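Local coordinates for NADH-rubredoxin oxidoreductase (Clostridium acetobutylicum, PDB 3KLJ), which catalyses the NADH-dependent reduction of rubredoxin through a bound FAD, passing electrons from NADH down a dioxygen-scavenging chain, at residues A[9-14]-A[31-36]; A[105-110]-A[259-264]; A[321-326]-A[341-346]. One frame throughout, in Å; residues are numbered along the deposited sequence.

Interaction 1. Residues A[9-14]-A[31-36]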
loop_
_atom_site.group_PDB
_atom_site.type_symbol
_atom_site.label_atom_id
_atom_site.label_comp_id
_atom_site.label_asym_id
_atom_site.label_seq_id
_atom_site.Cartn_x
_atom_site.Cartn_y
_atom_site.Cartn_z
ATOM N N SER A 9 26.276 -12.310 14.433
ATOM C CA SER A 9 25.146 -12.521 15.333
ATOM C C SER A 9 24.768 -11.219 16.038
ATOM O O SER A 9 25.645 -10.462 16.460
ATOM C CB SER A 9 25.467 -13.604 16.364
ATOM O OG SER A 9 26.236 -13.085 17.431
ATOM N N THR A 10 23.465 -10.965 16.153
ATOM C CA THR A 10 22.944 -9.751 16.795
ATOM C C THR A 10 21.807 -10.080 17.751
ATOM O O THR A 10 21.322 -11.210 17.765
ATOM C CB THR A 10 22.425 -8.714 15.757
ATOM O OG1 THR A 10 21.537 -9.351 14.827
ATOM C CG2 THR A 10 23.575 -8.101 15.007
ATOM N N LYS A 11 21.397 -9.097 18.556
ATOM C CA LYS A 11 20.242 -9.242 19.439
ATOM C C LYS A 11 18.960 -9.173 18.601
ATOM O O LYS A 11 18.195 -10.143 18.524
ATOM C CB LYS A 11 20.234 -8.150 20.522
ATOM C CG LYS A 11 20.985 -8.471 21.824
ATOM C CD LYS A 11 22.492 -8.491 21.647
ATOM C CE LYS A 11 23.208 -7.977 22.892
ATOM N NZ LYS A 11 22.744 -8.655 24.135
ATOM N N ILE A 12 18.745 -8.017 17.969
ATOM C CA ILE A 12 17.566 -7.788 17.132
ATOM C C ILE A 12 17.935 -7.783 15.657
ATOM O O ILE A 12 18.707 -6.924 15.192
ATOM C CB ILE A 12 16.845 -6.467 17.494
ATOM C CG1 ILE A 12 16.571 -6.409 19.005
ATOM C CG2 ILE A 12 15.573 -6.296 16.653
ATOM C CD1 ILE A 12 15.589 -5.360 19.392
ATOM N N LEU A 13 17.389 -8.762 14.941
ATOM C CA LEU A 13 17.523 -8.853 13.500
ATOM C C LEU A 13 16.243 -8.354 12.854
ATOM O O LEU A 13 15.157 -8.852 13.152
ATOM C CB LEU A 13 17.748 -10.294 13.061
ATOM C CG LEU A 13 18.798 -10.566 11.982
ATOM C CD1 LEU A 13 18.407 -11.744 11.088
ATOM C CD2 LEU A 13 19.155 -9.330 11.160
ATOM N N ILE A 14 16.389 -7.370 11.972
ATOM C CA ILE A 14 15.263 -6.817 11.234
ATOM C C ILE A 14 15.382 -7.195 9.760
ATOM O O ILE A 14 16.322 -6.778 9.063
ATOM C CB ILE A 14 15.163 -5.287 11.433
ATOM C CG1 ILE A 14 14.849 -4.972 12.899
ATOM C CG2 ILE A 14 14.096 -4.677 10.526
ATOM C CD1 ILE A 14 14.942 -3.510 13.237
ATOM N N LYS A 31 16.617 0.982 24.163
ATOM C CA LYS A 31 16.139 -0.170 24.914
ATOM C C LYS A 31 17.016 -1.405 24.653
ATOM O O LYS A 31 17.420 -2.090 25.596
ATOM C CB LYS A 31 14.665 -0.447 24.602
ATOM C CG LYS A 31 13.854 0.801 24.297
ATOM C CD LYS A 31 12.360 0.585 24.452
ATOM C CE LYS A 31 11.665 1.941 24.543
ATOM N NZ LYS A 31 10.301 1.856 25.127
ATOM N N CYS A 32 17.279 -1.691 23.376
ATOM C CA CYS A 32 18.240 -2.732 23.006
ATOM C C CYS A 32 19.459 -2.107 22.357
ATOM O O CYS A 32 19.379 -1.037 21.748
ATOM C CB CYS A 32 17.624 -3.799 22.100
ATOM S SG CYS A 32 17.580 -5.449 22.852
ATOM N N ASP A 33 20.608 -2.757 22.515
ATOM C CA ASP A 33 21.882 -2.137 22.106
ATOM C C ASP A 33 22.618 -2.817 20.940
ATOM O O ASP A 33 23.782 -2.500 20.671
ATOM C CB ASP A 33 22.815 -1.968 23.323
ATOM C CG ASP A 33 23.324 -3.298 23.873
ATOM O OD1 ASP A 33 22.707 -4.353 23.597
ATOM O OD2 ASP A 33 24.351 -3.286 24.591
ATOM N N ASP A 34 21.944 -3.742 20.261
ATOM C CA ASP A 34 22.554 -4.500 19.174
ATOM C C ASP A 34 21.505 -4.817 18.102
ATOM O O ASP A 34 20.873 -5.881 18.119
ATOM C CB ASP A 34 23.191 -5.781 19.729
ATOM C CG ASP A 34 23.987 -6.553 18.689
ATOM O OD1 ASP A 34 24.190 -6.053 17.564
ATOM O OD2 ASP A 34 24.418 -7.679 19.009
ATOM N N ILE A 35 21.347 -3.875 17.171
ATOM C CA ILE A 35 20.319 -3.931 16.130
ATOM C C ILE A 35 20.939 -4.003 14.732
ATOM O O ILE A 35 21.785 -3.167 14.362
ATOM C CB ILE A 35 19.399 -2.682 16.196
ATOM C CG1 ILE A 35 18.908 -2.428 17.626
ATOM C CG2 ILE A 35 18.229 -2.799 15.213
ATOM C CD1 ILE A 35 18.619 -0.950 17.901
ATOM N N THR A 36 20.494 -4.987 13.955
ATOM C CA THR A 36 20.916 -5.153 12.565
ATOM C C THR A 36 19.721 -5.230 11.627
ATOM O O THR A 36 18.776 -5.980 11.877
ATOM C CB THR A 36 21.758 -6.429 12.399
ATOM O OG1 THR A 36 22.909 -6.328 13.229
ATOM C CG2 THR A 36 22.214 -6.621 10.963
#
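Ile12 pairs with Ile35 and Leu13 with Thr36 in parallel register, where strand 12-15 begins to run beside strand 35-38. The backbone ladder climbs from Asp34 O, which takes Ile12 N at 3.0 Å, through Ile12 O, which accepts Thr36 N, to Thr36 O, which receives Ile14 N at 2.8 Å. All three are nearly straight, the middle one at 175° about its hydrogen. Ahead of the strand, the amide of Lys11 makes two weak bonds, to Asp34 O and to Asp34 OD2.

CG of Asp34 is anti to its backbone N (chi1 -173°), on the side of its carbonyl carbon. In one of its two modelled conformers, the aliphatic part of Lys11 crosses this side chain at about a right angle. The other carboxylate oxygen, OD1, forms a salt bridge with Lys78. On the face carrying Ile12 and Ile35, Ile12 CD1 lies near Cys32 CB in the one conformer of Cys32 considered, and Ile14 CD1 meets Ile35 CG2 at 3.9 Å, these two side chains lying side by side and pointing the same way. Helix 19-28 packs on this face through Ala24, Ala25 and Ala28, completing the beta-alpha-beta crossover of the FAD-binding Rossmann unit. Cys32 is disulfide-linked to Cys292. On the other face, Leu13 CD2 comes 3.4 Å from Thr36 O.

The contact thus grades from a straight-bonded ladder, apolar on its Ile12 and Ile35 face, to a charged entrance where the Lys11 amide is weakly held; there Lys78, and more distantly Lys11, would be expected to offset the negative charge of Asp34 and Asp33.

Interaction 2. Residues A[105-110]-A[259-264]; sequences YEKLII and DIYACG
Ile110 reaches across to Ile260, its CD1 3.6 Å from Ile260 CG2, on the face these residues share with Leu108 and Ala262. CG1 of Ile110, set beside the backbone N (chi1 -57°), itself comes 4.1 Å from Ile260 CG2, while Ile110 CB lies 4.1 Å from Ala262 CB. Ile247 of strand 247-249 touches both Ile110 and Ala262. On the other face, Ile109 CG2 meets Cys263 SG at 3.7 Å, with Ala287 and Ala291 of helix 277-291 packed against Ile109.

Between the faces the parallel backbones are joined by four bonds: Asp259 O, Leu108 O, Tyr261 O and Ile110 O accept in turn from Leu108, Tyr261, Ile110 and Cys263. The first three are nearly straight at the hydrogen; the last, beyond the end of strand 260-262, is bent to 139°. The Ile110 amide approaches Tyr261 O from 38° above the carbonyl plane. Leu108 O also lies at the edge of the Tyr261 ring, in its plane.

Further out, Lys107 CG sits 3.7 Å from Tyr261 CE1 at the ring edge, and a water bridges Tyr261 OH to Lys107 NZ, weakly on the lysine side. Asp259 OD2 remains 4.3 Å from Lys107 NZ, while OD1 is salt-bridged to Lys93.

Strand 260-262 is an outermost strand of the five-stranded parallel sheet of the Rossmann-type FAD-binding domain, leading into Gly264, which touches the bound FAD.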
loop_
_atom_site.group_PDB
_atom_site.type_symbol
_atom_site.label_atom_id
_atom_site.label_comp_id
_atom_site.label_asym_id
_atom_site.label_seq_id
_atom_site.Cartn_x
_atom_site.Cartn_y
_atom_site.Cartn_z
ATOM N N TYR A 105 20.306 -14.524 15.462
ATOM C CA TYR A 105 19.538 -13.498 16.156
ATOM C C TYR A 105 19.064 -14.007 17.509
ATOM O O TYR A 105 19.025 -15.210 17.733
ATOM C CB TYR A 105 18.322 -13.080 15.312
ATOM C CG TYR A 105 17.303 -14.183 15.072
ATOM C CD1 TYR A 105 16.328 -14.476 16.030
ATOM C CD2 TYR A 105 17.309 -14.927 13.887
ATOM C CE1 TYR A 105 15.392 -15.477 15.825
ATOM C CE2 TYR A 105 16.370 -15.934 13.670
ATOM C CZ TYR A 105 15.416 -16.199 14.647
ATOM O OH TYR A 105 14.481 -17.190 14.465
ATOM N N GLU A 106 18.681 -13.088 18.394
ATOM C CA GLU A 106 17.938 -13.448 19.604
ATOM C C GLU A 106 16.448 -13.203 19.325
ATOM O O GLU A 106 15.591 -14.007 19.696
ATOM C CB GLU A 106 18.409 -12.640 20.817
ATOM C CG GLU A 106 19.913 -12.715 21.091
ATOM C CD GLU A 106 20.314 -12.067 22.418
ATOM O OE1 GLU A 106 19.410 -11.623 23.163
ATOM O OE2 GLU A 106 21.533 -12.003 22.717
ATOM N N LYS A 107 16.155 -12.081 18.674
ATOM C CA LYS A 107 14.811 -11.792 18.172
ATOM C C LYS A 107 14.829 -11.392 16.701
ATOM O O LYS A 107 15.730 -10.673 16.254
ATOM C CB LYS A 107 14.144 -10.697 19.000
ATOM C CG LYS A 107 13.270 -11.242 20.104
ATOM C CD LYS A 107 13.866 -11.064 21.454
ATOM C CE LYS A 107 12.868 -11.542 22.493
ATOM N NZ LYS A 107 13.400 -11.335 23.860
ATOM N N LEU A 108 13.831 -11.876 15.960
ATOM C CA LEU A 108 13.703 -11.607 14.538
ATOM C C LEU A 108 12.427 -10.819 14.264
ATOM O O LEU A 108 11.332 -11.226 14.670
ATOM C CB LEU A 108 13.698 -12.922 13.735
ATOM C CG LEU A 108 13.572 -12.829 12.204
ATOM C CD1 LEU A 108 14.779 -12.123 11.583
ATOM C CD2 LEU A 108 13.365 -14.190 11.551
ATOM N N ILE A 109 12.567 -9.689 13.580
ATOM C CA ILE A 109 11.402 -8.915 13.166
ATOM C C ILE A 109 11.310 -8.963 11.648
ATOM O O ILE A 109 12.206 -8.462 10.954
ATOM C CB ILE A 109 11.502 -7.457 13.646
ATOM C CG1 ILE A 109 11.576 -7.406 15.184
ATOM C CG2 ILE A 109 10.342 -6.623 13.102
ATOM C CD1 ILE A 109 11.835 -6.013 15.740
ATOM N N ILE A 110 10.252 -9.585 11.136
ATOM C CA ILE A 110 10.037 -9.681 9.683
ATOM C C ILE A 110 9.233 -8.484 9.164
ATOM O O ILE A 110 8.048 -8.305 9.497
ATOM C CB ILE A 110 9.333 -11.010 9.288
ATOM C CG1 ILE A 110 10.135 -12.213 9.781
ATOM C CG2 ILE A 110 9.126 -11.077 7.771
ATOM C CD1 ILE A 110 9.371 -13.558 9.703
ATOM N N ASP A 259 9.637 -15.664 19.449
ATOM C CA ASP A 259 10.793 -14.787 19.213
ATOM C C ASP A 259 10.911 -14.305 17.772
ATOM O O ASP A 259 11.881 -13.608 17.408
ATOM C CB ASP A 259 12.092 -15.446 19.688
ATOM C CG ASP A 259 12.187 -15.528 21.200
ATOM O OD1 ASP A 259 12.897 -16.424 21.687
ATOM O OD2 ASP A 259 11.572 -14.695 21.903
ATOM N N ILE A 260 9.902 -14.644 16.969
ATOM C CA ILE A 260 9.749 -14.066 15.635
ATOM C C ILE A 260 8.518 -13.157 15.545
ATOM O O ILE A 260 7.394 -13.571 15.867
ATOM C CB ILE A 260 9.659 -15.145 14.544
ATOM C CG1 ILE A 260 10.885 -16.070 14.591
ATOM C CG2 ILE A 260 9.479 -14.467 13.155
ATOM C CD1 ILE A 260 10.920 -17.108 13.477
ATOM N N TYR A 261 8.741 -11.932 15.081
ATOM C CA TYR A 261 7.694 -10.921 14.928
ATOM C C TYR A 261 7.549 -10.569 13.460
ATOM O O TYR A 261 8.438 -10.857 12.663
ATOM C CB TYR A 261 8.051 -9.636 15.689
ATOM C CG TYR A 261 8.320 -9.838 17.166
ATOM C CD1 TYR A 261 9.518 -10.410 17.602
ATOM C CD2 TYR A 261 7.381 -9.462 18.125
ATOM C CE1 TYR A 261 9.777 -10.593 18.961
ATOM C CE2 TYR A 261 7.633 -9.645 19.481
ATOM C CZ TYR A 261 8.831 -10.210 19.887
ATOM O OH TYR A 261 9.091 -10.400 21.219
ATOM N N ALA A 262 6.426 -9.943 13.114
ATOM C CA ALA A 262 6.238 -9.349 11.795
ATOM C C ALA A 262 5.395 -8.075 11.894
ATOM O O ALA A 262 4.664 -7.877 12.861
ATOM C CB ALA A 262 5.600 -10.352 10.842
ATOM N N CYS A 263 5.494 -7.222 10.880
ATOM C CA CYS A 263 4.890 -5.886 10.928
ATOM C C CYS A 263 4.838 -5.242 9.559
ATOM O O CYS A 263 5.715 -5.466 8.726
ATOM C CB CYS A 263 5.675 -4.970 11.880
ATOM S SG CYS A 263 7.458 -4.960 11.603
ATOM N N GLY A 264 3.808 -4.432 9.340
ATOM C CA GLY A 264 3.680 -3.655 8.111
ATOM C C GLY A 264 2.991 -4.463 7.026
ATOM O O GLY A 264 2.142 -5.316 7.314
HETATM O O HOH W 1 10.398 -9.943 23.932
#

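Interaction 3. Residues A[321-326]-A[341-346]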
loop_
_atom_site.group_PDB
_atom_site.type_symbol
_atom_site.label_atom_id
_atom_site.label_comp_id
_atom_site.label_asym_id
_atom_site.label_seq_id
_atom_site.Cartn_x
_atom_site.Cartn_y
_atom_site.Cartn_z
ATOM N N GLU A 321 -17.813 -3.052 -2.749
ATOM C CA GLU A 321 -17.819 -3.873 -3.968
ATOM C C GLU A 321 -18.913 -4.952 -4.021
ATOM O O GLU A 321 -19.583 -5.108 -5.046
ATOM C CB GLU A 321 -16.442 -4.497 -4.218
ATOM C CG GLU A 321 -16.310 -5.161 -5.586
ATOM C CD GLU A 321 -14.951 -5.799 -5.822
ATOM O OE1 GLU A 321 -14.666 -6.147 -6.988
ATOM O OE2 GLU A 321 -14.172 -5.956 -4.854
ATOM N N ASN A 322 -19.089 -5.689 -2.928
ATOM C CA ASN A 322 -20.052 -6.794 -2.902
ATOM C C ASN A 322 -21.213 -6.566 -1.931
ATOM O O ASN A 322 -21.864 -7.518 -1.489
ATOM C CB ASN A 322 -19.343 -8.114 -2.576
ATOM C CG ASN A 322 -18.221 -8.437 -3.545
ATOM O OD1 ASN A 322 -17.140 -8.856 -3.130
ATOM N ND2 ASN A 322 -18.472 -8.248 -4.842
ATOM N N ASN A 323 -21.477 -5.305 -1.606
ATOM C CA ASN A 323 -22.518 -4.989 -0.636
ATOM C C ASN A 323 -23.904 -5.414 -1.103
ATOM O O ASN A 323 -24.283 -5.179 -2.257
ATOM C CB ASN A 323 -22.514 -3.505 -0.280
ATOM C CG ASN A 323 -23.012 -3.247 1.129
ATOM O OD1 ASN A 323 -24.202 -3.383 1.416
ATOM N ND2 ASN A 323 -22.099 -2.876 2.021
ATOM N N LYS A 324 -24.630 -6.077 -0.207
ATOM C CA LYS A 324 -26.044 -6.375 -0.397
ATOM C C LYS A 324 -26.828 -5.558 0.632
ATOM O O LYS A 324 -27.181 -6.069 1.699
ATOM C CB LYS A 324 -26.324 -7.874 -0.238
ATOM C CG LYS A 324 -25.732 -8.747 -1.340
ATOM C CD LYS A 324 -26.509 -8.646 -2.656
ATOM C CE LYS A 324 -27.714 -9.586 -2.675
ATOM N NZ LYS A 324 -28.203 -9.860 -4.060
ATOM N N PRO A 325 -27.090 -4.277 0.316
ATOM C CA PRO A 325 -27.760 -3.412 1.273
ATOM C C PRO A 325 -29.276 -3.542 1.201
ATOM O O PRO A 325 -29.817 -4.000 0.186
ATOM C CB PRO A 325 -27.328 -2.011 0.832
ATOM C CG PRO A 325 -27.069 -2.132 -0.632
ATOM C CD PRO A 325 -26.823 -3.582 -0.958
ATOM N N SER A 326 -29.944 -3.145 2.279
ATOM C CA SER A 326 -31.399 -3.062 2.303
ATOM C C SER A 326 -31.864 -1.797 1.588
ATOM O O SER A 326 -32.930 -1.788 0.970
ATOM C CB SER A 326 -31.928 -3.100 3.742
ATOM O OG SER A 326 -31.143 -2.293 4.601
ATOM N N MET A 341 -24.851 3.151 1.807
ATOM C CA MET A 341 -25.491 1.832 1.780
ATOM C C MET A 341 -25.894 1.387 3.182
ATOM O O MET A 341 -25.081 1.394 4.112
ATOM C CB MET A 341 -24.574 0.800 1.117
ATOM C CG MET A 341 -24.167 1.172 -0.299
ATOM S SD MET A 341 -23.068 -0.008 -1.113
ATOM C CE MET A 341 -23.065 0.644 -2.781
ATOM N N LEU A 342 -27.164 1.019 3.329
ATOM C CA LEU A 342 -27.714 0.682 4.635
ATOM C C LEU A 342 -27.872 -0.809 4.848
ATOM O O LEU A 342 -28.184 -1.557 3.921
ATOM C CB LEU A 342 -29.065 1.371 4.853
ATOM C CG LEU A 342 -29.023 2.774 5.447
ATOM C CD1 LEU A 342 -28.533 3.802 4.433
ATOM C CD2 LEU A 342 -30.389 3.153 5.979
ATOM N N LYS A 343 -27.643 -1.227 6.085
ATOM C CA LYS A 343 -28.014 -2.556 6.537
ATOM C C LYS A 343 -28.962 -2.358 7.704
ATOM O O LYS A 343 -28.531 -2.119 8.837
ATOM C CB LYS A 343 -26.779 -3.362 6.938
ATOM C CG LYS A 343 -26.979 -4.870 6.883
ATOM C CD LYS A 343 -25.780 -5.564 6.240
ATOM C CE LYS A 343 -25.759 -5.351 4.728
ATOM N NZ LYS A 343 -24.453 -5.729 4.121
ATOM N N GLU A 344 -30.258 -2.430 7.401
ATOM C CA GLU A 344 -31.335 -2.135 8.351
ATOM C C GLU A 344 -31.380 -0.636 8.651
ATOM O O GLU A 344 -31.682 0.173 7.765
ATOM C CB GLU A 344 -31.203 -2.955 9.649
ATOM C CG GLU A 344 -31.328 -4.468 9.500
ATOM C CD GLU A 344 -32.719 -4.911 9.083
ATOM O OE1 GLU A 344 -33.000 -4.911 7.865
ATOM O OE2 GLU A 344 -33.523 -5.271 9.974
ATOM N N ASN A 345 -31.076 -0.279 9.900
ATOM C CA ASN A 345 -31.047 1.125 10.295
ATOM C C ASN A 345 -29.626 1.614 10.582
ATOM O O ASN A 345 -29.412 2.614 11.277
ATOM C CB ASN A 345 -32.002 1.375 11.463
ATOM C CG ASN A 345 -33.449 1.136 11.083
ATOM O OD1 ASN A 345 -33.814 0.042 10.651
ATOM N ND2 ASN A 345 -34.279 2.161 11.230
ATOM N N LYS A 346 -28.658 0.910 10.002
ATOM C CA LYS A 346 -27.250 1.233 10.163
ATOM C C LYS A 346 -26.626 1.513 8.805
ATOM O O LYS A 346 -27.040 0.939 7.803
ATOM C CB LYS A 346 -26.523 0.081 10.864
ATOM C CG LYS A 346 -27.162 -0.313 12.195
ATOM C CD LYS A 346 -26.196 -1.040 13.105
ATOM C CE LYS A 346 -26.696 -1.017 14.540
ATOM N NZ LYS A 346 -25.679 -1.518 15.503
HETATM O O HOH W 2 -23.456 -6.854 2.107
#
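Leu342 O is gripped twice by Ser326: Ser326 N donates to Leu342 O at 2.9 Å, 23° out of the carbonyl plane, and Ser326 OG adds a weak bond to it at 3.1 Å. The same OG accepts Glu344 N at 2.9 Å. One serine hydroxyl therefore spans a backbone acceptor and a backbone donor, having been placed there by a first torsion (chi1 42°) that sets OG between its own N and carbonyl carbon.

Beside this clasp, Pro325 CB presses on Leu342 O at 3.2 Å and also packs against Met341 CB. The Met341 side chain, extended beyond CG, slides past Asn323 in the opposite direction, bringing SD 3.6 Å from Asn323 CB. Asn323 ND2 is held by Asp319 O and Asp348. Lys343 CE comes 3.4 Å from Lys324 O, although Lys343 also touches a crystal neighbour, which may influence its course. A water accepts from Lys324 N; its approach to Lys343 NZ is short and doubtful. The ammonium also forms a salt bridge with Asp348.

Lys343 to Lys346 form a type II' beta turn closed by paired backbone bonds. It makes the hairpin joining strands 337-343 and 346-353 in the antiparallel sheet of the C-terminal domain, and Ser326 ties this hairpin to the loop entering the edge strand 327-332.

How the interactions relate
Interactions 1 and 2 belong to one parallel sheet: strands 12-15 and 107-110 are neighbours in it, and the amides of Lys107 and Ile109 probably bond to Lys11 O and Leu13 O, so the two contacts form a continuous run of four strands. Interaction 2 is the more buried, while interaction 1 keeps a charged, partly exposed end. Both rest on regular strand ladders with aliphatic side chains packed on their faces. Interaction 3 lies in the separate C-terminal domain, its centre about 40 Å from that of interaction 2 and about 49 Å from that of interaction 1. There a loop meets a hairpin near the surface, and one backbone bond and a serine hydroxyl stand in for a ladder.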